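Nicastrin (Dictyostelium purpureum, PDB 4R12) is probably an essential subunit of gamma-secretase, the membrane protease complex that cleaves Notch receptors and the amyloid precursor protein, with a proposed role in recruiting substrates. Local coordinates at residues Y15-Y19 against L582-K586; N269-W273 against F484-V488. One frame throughout, in Å; residues are numbered along the deposited sequence.

Interaction 1: residues Y15-Y19 against L582-K586; sequences YTTLY and LKVFK
T17 and K583 form a single antiparallel beta bridge, a non-hydrogen-bonded pair with CA atoms 4.4 Å apart, which lays the first modelled residues along strand 581-586. The other edge of that strand pairs with strand 169-174 of the small lobe.

Two backbone hydrogen bonds flank the pair. V584 N donates to T16 O at 3.0 Å, and L18 N donates to L582 O at 2.8 Å, arriving almost in line with the carbonyl bond (C=O...N 167°). Each acceptor also meets a CA-H from the bridged pair: K583 CA faces T16 O and T17 CA faces L582 O. Beyond L18, a water donates to L18 O and accepts a weak bond from L582 N. The T16 hydroxyl has Y15 O and V584 O near its one proton, both weakly.

Apolar contact is concentrated at L18, whose CD1 reaches V584 CG2 at 3.5 Å. Both residues also touch I154 of helix 148-160, so a branched aliphatic pair suits this partly buried seam. T17 and K583 point the same way. The lysine's extended chain leads away to a long, weak ion pair with D174; only its first methylenes lie beside the threonine, K583 CG (chi1 -49°, anti to the carbonyl carbon) 3.7 Å from T17 OG1.

Interaction 2: residues N269-W273 against F484-V488; sequences NAERW and FYSSV
A270 and S486 bring the backbones closest, CA to CA 5.3 Å, where a type I turn closed by W273 N to A270 O meets the irregular loop 484-488. The turn follows strand 262-268 in the large lobe, whose fold is that of the zinc exopeptidases; in M28 relatives the corresponding loop probably carries acidic active-site residues.

The side chain of S486 is small enough to enter the angle between N269 and A270: S486 CB lies 3.3 Å from N269 OD1 and 3.9 Å from A270 CB. Its hydroxyl turns back to S487 O within its own loop, which satisfies it in a buried place.

With CG anti to the backbone N (chi1 -155°), N269 swings its amide toward the 484-488 loop and uses both ends of it. OD1 takes a weak bond from A270 N and a water that also donates to F484 O, while ND2 donates to Q198 O and to a second water shared with S486 O. An amide suits this site because it can accept and donate at once, and these partners fix its flip.

W273 and Y485 cross at about a right angle, their ring planes 73° apart. Y485 OH is held by E574, and F572 meets the indole edge-to-face. A leucine in place of W273 would probably open a gap beside Y485 and leave the water on S486 N without its indole donor. That water accepts from W273 NE1 at 2.9 Å, and the same nitrogen lies in the plane of the Y485 ring at its edge, 3.5 Å from CE1.

The two contacts sit in different parts of the molecule, with centres 31 Å apart and nearest atoms about 16 Å apart. Interaction 1 is partly exposed and joins the two ends of the modelled chain; interaction 2 lies deep, close to the centre of the chain, and its sequence is nested within the loop that interaction 1 closes. They share no strand or loop. Their chemistry differs accordingly: 15-19 and 582-586 are joined chiefly by direct main-chain bonds, with threonines and a lysine at the surface, whereas 269-273 and 484-488 meet through buried aromatic, amide and serine groups, and waters carry the polar links between irregular backbones.

Interaction 1: residues Y15-Y19 against L582-K586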
ATOM      1  N   TYR A  15      -7.010  28.457 -16.841  1.00 66.00           N
ATOM      2  CA  TYR A  15      -6.368  29.755 -16.993  1.00 66.19           C
ATOM      3  C   TYR A  15      -5.467  30.065 -15.796  1.00 67.89           C
ATOM      4  O   TYR A  15      -4.769  31.081 -15.767  1.00 69.80           O
ATOM      5  CB  TYR A  15      -7.418  30.852 -17.174  1.00 68.27           C
ATOM      6  CG  TYR A  15      -6.967  31.949 -18.109  1.00 72.23           C
ATOM      7  CD1 TYR A  15      -6.267  31.648 -19.275  1.00 73.02           C
ATOM      8  CD2 TYR A  15      -7.241  33.285 -17.832  1.00 72.45           C
ATOM      9  CE1 TYR A  15      -5.848  32.646 -20.137  1.00 74.78           C
ATOM     10  CE2 TYR A  15      -6.828  34.291 -18.685  1.00 74.19           C
ATOM     11  CZ  TYR A  15      -6.133  33.968 -19.839  1.00 77.71           C
ATOM     12  OH  TYR A  15      -5.719  34.970 -20.693  1.00 80.17           O
ATOM     13  N   THR A  16      -5.511  29.177 -14.807  1.00 64.12           N
ATOM     14  CA  THR A  16      -4.577  29.158 -13.683  1.00 62.07           C
ATOM     15  C   THR A  16      -4.547  27.711 -13.211  1.00 59.08           C
ATOM     16  O   THR A  16      -5.450  27.277 -12.494  1.00 57.47           O
ATOM     17  CB  THR A  16      -5.000  30.094 -12.518  1.00 62.82           C
ATOM     18  OG1 THR A  16      -5.383  31.377 -13.030  1.00 66.53           O
ATOM     19  CG2 THR A  16      -3.864  30.265 -11.513  1.00 59.56           C
ATOM     20  N   THR A  17      -3.544  26.950 -13.641  1.00 57.77           N
ATOM     21  CA  THR A  17      -3.526  25.516 -13.365  1.00 55.97           C
ATOM     22  C   THR A  17      -2.930  25.198 -11.993  1.00 55.28           C
ATOM     23  O   THR A  17      -1.816  25.608 -11.664  1.00 53.74           O
ATOM     24  CB  THR A  17      -2.753  24.732 -14.451  1.00 56.27           C
ATOM     25  OG1 THR A  17      -3.487  24.777 -15.681  1.00 59.25           O
ATOM     26  CG2 THR A  17      -2.586  23.271 -14.039  1.00 54.82           C
ATOM     27  N   LEU A  18      -3.691  24.465 -11.190  1.00 51.94           N
ATOM     28  CA  LEU A  18      -3.228  24.065  -9.874  1.00 51.15           C
ATOM     29  C   LEU A  18      -2.648  22.667  -9.978  1.00 49.62           C
ATOM     30  O   LEU A  18      -3.364  21.702 -10.243  1.00 51.10           O
ATOM     31  CB  LEU A  18      -4.365  24.141  -8.870  1.00 49.78           C
ATOM     32  CG  LEU A  18      -4.951  25.555  -8.821  1.00 51.40           C
ATOM     33  CD1 LEU A  18      -6.299  25.534  -8.132  1.00 52.42           C
ATOM     34  CD2 LEU A  18      -3.999  26.532  -8.131  1.00 52.37           C
ATOM     35  N   TYR A  19      -1.335  22.575  -9.790  1.00 52.06           N
ATOM     36  CA  TYR A  19      -0.579  21.396 -10.210  1.00 52.74           C
ATOM     37  C   TYR A  19      -0.592  20.297  -9.168  1.00 50.38           C
ATOM     38  O   TYR A  19      -0.618  19.114  -9.509  1.00 51.19           O
ATOM     39  CB  TYR A  19       0.867  21.782 -10.542  1.00 51.51           C
ATOM     40  CG  TYR A  19       0.980  22.768 -11.684  1.00 56.73           C
ATOM     41  CD1 TYR A  19       1.014  22.334 -13.011  1.00 55.80           C
ATOM     42  CD2 TYR A  19       1.047  24.137 -11.440  1.00 57.07           C
ATOM     43  CE1 TYR A  19       1.116  23.240 -14.059  1.00 57.22           C
ATOM     44  CE2 TYR A  19       1.149  25.052 -12.483  1.00 59.08           C
ATOM     45  CZ  TYR A  19       1.183  24.599 -13.788  1.00 59.18           C
ATOM     46  OH  TYR A  19       1.286  25.515 -14.818  1.00 61.24           O
ATOM     47  N   LEU A 582      -6.527  20.596 -12.958  1.00 43.06           N
ATOM     48  CA  LEU A 582      -7.434  21.452 -12.216  1.00 43.22           C
ATOM     49  C   LEU A 582      -7.098  22.909 -12.511  1.00 47.62           C
ATOM     50  O   LEU A 582      -5.972  23.360 -12.284  1.00 48.55           O
ATOM     51  CB  LEU A 582      -7.342  21.153 -10.714  1.00 44.68           C
ATOM     52  CG  LEU A 582      -8.159  21.952  -9.696  1.00 44.82           C
ATOM     53  CD1 LEU A 582      -9.505  22.389 -10.236  1.00 43.63           C
ATOM     54  CD2 LEU A 582      -8.371  21.078  -8.465  1.00 44.80           C
ATOM     55  N   LYS A 583      -8.078  23.637 -13.029  1.00 45.72           N
ATOM     56  CA  LYS A 583      -7.875  25.019 -13.417  1.00 49.41           C
ATOM     57  C   LYS A 583      -8.896  25.906 -12.728  1.00 51.30           C
ATOM     58  O   LYS A 583     -10.059  25.529 -12.589  1.00 47.52           O
ATOM     59  CB  LYS A 583      -7.986  25.175 -14.939  1.00 50.06           C
ATOM     60  CG  LYS A 583      -7.160  24.171 -15.736  1.00 50.93           C
ATOM     61  CD  LYS A 583      -7.643  24.075 -17.183  1.00 53.42           C
ATOM     62  CE  LYS A 583      -6.885  22.994 -17.945  1.00 54.09           C
ATOM     63  NZ  LYS A 583      -7.431  22.786 -19.319  1.00 56.56           N
ATOM     64  N   VAL A 584      -8.454  27.081 -12.293  1.00 49.63           N
ATOM     65  CA  VAL A 584      -9.350  28.061 -11.694  1.00 51.99           C
ATOM     66  C   VAL A 584      -9.340  29.323 -12.558  1.00 53.63           C
ATOM     67  O   VAL A 584      -8.335  29.639 -13.196  1.00 54.89           O
ATOM     68  CB  VAL A 584      -8.949  28.361 -10.228  1.00 51.90           C
ATOM     69  CG1 VAL A 584      -9.715  29.545  -9.670  1.00 53.19           C
ATOM     70  CG2 VAL A 584      -9.203  27.134  -9.368  1.00 47.68           C
ATOM     71  N   PHE A 585     -10.474  30.014 -12.603  1.00 54.05           N
ATOM     72  CA  PHE A 585     -10.657  31.154 -13.489  1.00 55.38           C
ATOM     73  C   PHE A 585     -11.826  31.992 -12.997  1.00 57.16           C
ATOM     74  O   PHE A 585     -12.644  31.513 -12.208  1.00 56.62           O
ATOM     75  CB  PHE A 585     -10.907  30.672 -14.916  1.00 55.43           C
ATOM     76  CG  PHE A 585     -12.054  29.711 -15.028  1.00 54.04           C
ATOM     77  CD1 PHE A 585     -13.344  30.171 -15.235  1.00 55.83           C
ATOM     78  CD2 PHE A 585     -11.848  28.350 -14.894  1.00 52.99           C
ATOM     79  CE1 PHE A 585     -14.406  29.293 -15.320  1.00 55.91           C
ATOM     80  CE2 PHE A 585     -12.902  27.464 -14.979  1.00 50.92           C
ATOM     81  CZ  PHE A 585     -14.185  27.936 -15.193  1.00 53.67           C
ATOM     82  N   LYS A 586     -11.923  33.234 -13.459  1.00 59.77           N
ATOM     83  CA  LYS A 586     -13.094  34.038 -13.125  1.00 60.45           C
ATOM     84  C   LYS A 586     -14.151  33.892 -14.210  1.00 60.75           C
ATOM     85  O   LYS A 586     -13.838  33.883 -15.399  1.00 63.06           O
ATOM     86  CB  LYS A 586     -12.721  35.506 -12.909  1.00 62.53           C
ATOM     87  CG  LYS A 586     -12.614  35.868 -11.429  1.00 63.86           C
ATOM     88  CD  LYS A 586     -12.483  37.364 -11.185  1.00 66.66           C
ATOM     89  CE  LYS A 586     -12.592  37.677  -9.693  1.00 66.73           C
ATOM     90  NZ  LYS A 586     -12.325  39.113  -9.390  1.00 68.04           N
TER
HETATM   91  O   HOH W   1      -4.052  19.697 -11.684  1.00 46.14           O

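Interaction 2: residues N269-W273 against F484-V488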
ATOM      1  N   ASN A 269       3.129  -6.815  -2.604  1.00 24.34           N
ATOM      2  CA  ASN A 269       2.440  -5.699  -3.241  1.00 25.29           C
ATOM      3  C   ASN A 269       1.016  -6.102  -3.632  1.00 24.76           C
ATOM      4  O   ASN A 269       0.726  -7.285  -3.784  1.00 24.63           O
ATOM      5  CB  ASN A 269       3.218  -5.229  -4.468  1.00 24.25           C
ATOM      6  CG  ASN A 269       2.936  -3.777  -4.822  1.00 24.48           C
ATOM      7  OD1 ASN A 269       1.969  -3.181  -4.336  1.00 25.61           O
ATOM      8  ND2 ASN A 269       3.774  -3.204  -5.699  1.00 25.09           N
ATOM      9  N   ALA A 270       0.149  -5.106  -3.776  1.00 22.30           N
ATOM     10  CA  ALA A 270      -1.244  -5.268  -4.204  1.00 24.14           C
ATOM     11  C   ALA A 270      -2.066  -6.207  -3.301  1.00 26.19           C
ATOM     12  O   ALA A 270      -3.081  -6.774  -3.721  1.00 26.61           O
ATOM     13  CB  ALA A 270      -1.285  -5.736  -5.671  1.00 23.76           C
ATOM     14  N   GLU A 271      -1.646  -6.336  -2.043  1.00 24.72           N
ATOM     15  CA  GLU A 271      -2.385  -7.139  -1.081  1.00 25.19           C
ATOM     16  C   GLU A 271      -3.742  -6.541  -0.746  1.00 27.07           C
ATOM     17  O   GLU A 271      -4.671  -7.274  -0.409  1.00 27.29           O
ATOM     18  CB  GLU A 271      -1.579  -7.306   0.215  1.00 22.78           C
ATOM     19  CG  GLU A 271      -0.323  -8.093   0.013  1.00 23.29           C
ATOM     20  CD  GLU A 271      -0.600  -9.554  -0.329  1.00 25.19           C
ATOM     21  OE1 GLU A 271      -0.854 -10.351   0.590  1.00 26.98           O
ATOM     22  OE2 GLU A 271      -0.573  -9.898  -1.520  1.00 24.42           O
ATOM     23  N   ARG A 272      -3.863  -5.214  -0.823  1.00 25.35           N
ATOM     24  CA  ARG A 272      -5.135  -4.579  -0.465  1.00 26.33           C
ATOM     25  C   ARG A 272      -6.201  -4.877  -1.506  1.00 28.80           C
ATOM     26  O   ARG A 272      -7.361  -4.516  -1.332  1.00 28.00           O
ATOM     27  CB  ARG A 272      -4.991  -3.066  -0.314  1.00 25.89           C
ATOM     28  CG  ARG A 272      -3.875  -2.609   0.603  1.00 28.30           C
ATOM     29  CD  ARG A 272      -3.840  -3.404   1.842  1.00 27.15           C
ATOM     30  NE  ARG A 272      -2.801  -2.996   2.801  1.00 27.65           N
ATOM     31  CZ  ARG A 272      -2.729  -3.541   4.010  1.00 28.55           C
ATOM     32  NH1 ARG A 272      -3.616  -4.484   4.337  1.00 23.76           N
ATOM     33  NH2 ARG A 272      -1.809  -3.163   4.881  1.00 26.49           N
ATOM     34  N   TRP A 273      -5.807  -5.535  -2.594  1.00 26.34           N
ATOM     35  CA  TRP A 273      -6.741  -5.819  -3.675  1.00 29.55           C
ATOM     36  C   TRP A 273      -6.861  -7.329  -3.867  1.00 30.89           C
ATOM     37  O   TRP A 273      -6.674  -7.859  -4.967  1.00 31.45           O
ATOM     38  CB  TRP A 273      -6.292  -5.104  -4.952  1.00 29.61           C
ATOM     39  CG  TRP A 273      -6.156  -3.629  -4.720  1.00 29.17           C
ATOM     40  CD1 TRP A 273      -5.003  -2.945  -4.429  1.00 30.14           C
ATOM     41  CD2 TRP A 273      -7.214  -2.661  -4.693  1.00 29.03           C
ATOM     42  NE1 TRP A 273      -5.281  -1.611  -4.242  1.00 27.57           N
ATOM     43  CE2 TRP A 273      -6.627  -1.411  -4.397  1.00 28.65           C
ATOM     44  CE3 TRP A 273      -8.598  -2.730  -4.888  1.00 31.93           C
ATOM     45  CZ2 TRP A 273      -7.377  -0.242  -4.299  1.00 30.52           C
ATOM     46  CZ3 TRP A 273      -9.339  -1.566  -4.796  1.00 32.59           C
ATOM     47  CH2 TRP A 273      -8.729  -0.338  -4.505  1.00 33.98           C
ATOM     48  N   PHE A 484       1.498   4.568  -1.572  1.00 22.05           N
ATOM     49  CA  PHE A 484       1.839   3.164  -1.810  1.00 21.19           C
ATOM     50  C   PHE A 484       0.695   2.359  -2.435  1.00 22.77           C
ATOM     51  O   PHE A 484       0.704   1.126  -2.414  1.00 21.49           O
ATOM     52  CB  PHE A 484       2.292   2.515  -0.488  1.00 21.03           C
ATOM     53  CG  PHE A 484       3.542   3.148   0.076  1.00 23.48           C
ATOM     54  CD1 PHE A 484       4.794   2.735  -0.361  1.00 22.17           C
ATOM     55  CD2 PHE A 484       3.466   4.171   1.011  1.00 22.24           C
ATOM     56  CE1 PHE A 484       5.961   3.325   0.133  1.00 22.38           C
ATOM     57  CE2 PHE A 484       4.632   4.765   1.507  1.00 21.87           C
ATOM     58  CZ  PHE A 484       5.875   4.331   1.059  1.00 20.52           C
ATOM     59  N   TYR A 485      -0.278   3.052  -3.012  1.00 24.46           N
ATOM     60  CA  TYR A 485      -1.274   2.347  -3.824  1.00 22.12           C
ATOM     61  C   TYR A 485      -0.515   1.618  -4.933  1.00 22.96           C
ATOM     62  O   TYR A 485       0.393   2.182  -5.538  1.00 23.05           O
ATOM     63  CB  TYR A 485      -2.301   3.325  -4.389  1.00 23.61           C
ATOM     64  CG  TYR A 485      -3.115   2.756  -5.530  1.00 22.68           C
ATOM     65  CD1 TYR A 485      -3.888   1.618  -5.355  1.00 25.16           C
ATOM     66  CD2 TYR A 485      -3.131   3.385  -6.773  1.00 23.55           C
ATOM     67  CE1 TYR A 485      -4.652   1.102  -6.403  1.00 25.56           C
ATOM     68  CE2 TYR A 485      -3.891   2.882  -7.827  1.00 24.14           C
ATOM     69  CZ  TYR A 485      -4.642   1.735  -7.631  1.00 26.51           C
ATOM     70  OH  TYR A 485      -5.396   1.227  -8.655  1.00 25.43           O
ATOM     71  N   SER A 486      -0.851   0.354  -5.170  1.00 23.25           N
ATOM     72  CA  SER A 486      -0.087  -0.478  -6.096  1.00 23.56           C
ATOM     73  C   SER A 486      -0.118   0.022  -7.542  1.00 24.54           C
ATOM     74  O   SER A 486       0.797  -0.256  -8.315  1.00 26.59           O
ATOM     75  CB  SER A 486      -0.612  -1.925  -6.062  1.00 25.41           C
ATOM     76  OG  SER A 486      -1.922  -1.981  -6.598  1.00 27.16           O
ATOM     77  N   SER A 487      -1.177   0.746  -7.895  1.00 23.83           N
ATOM     78  CA  SER A 487      -1.424   1.141  -9.288  1.00 26.39           C
ATOM     79  C   SER A 487      -1.577  -0.117 -10.152  1.00 26.68           C
ATOM     80  O   SER A 487      -2.029  -1.166  -9.660  1.00 25.67           O
ATOM     81  CB  SER A 487      -0.303   2.071  -9.812  1.00 26.05           C
ATOM     82  OG  SER A 487      -0.578   2.540 -11.112  1.00 27.57           O
ATOM     83  N   VAL A 488      -1.237  -0.020 -11.435  1.00 25.94           N
ATOM     84  CA  VAL A 488      -1.533  -1.107 -12.363  1.00 27.14           C
ATOM     85  C   VAL A 488      -0.329  -1.994 -12.654  1.00 28.66           C
ATOM     86  O   VAL A 488       0.822  -1.549 -12.631  1.00 27.41           O
ATOM     87  CB  VAL A 488      -2.105  -0.565 -13.693  1.00 29.95           C
ATOM     88  CG1 VAL A 488      -3.452   0.090 -13.439  1.00 29.87           C
ATOM     89  CG2 VAL A 488      -1.141   0.415 -14.358  1.00 29.27           C
TER
HETATM   90  O   HOH W   2       3.108  -0.859  -7.032  1.00 24.69           O
HETATM   91  O   HOH W   3       2.576  -0.366  -3.594  1.00 24.74           O
HETATM   92  O   HOH W   4      -2.810  -0.807  -3.006  1.00 23.59           O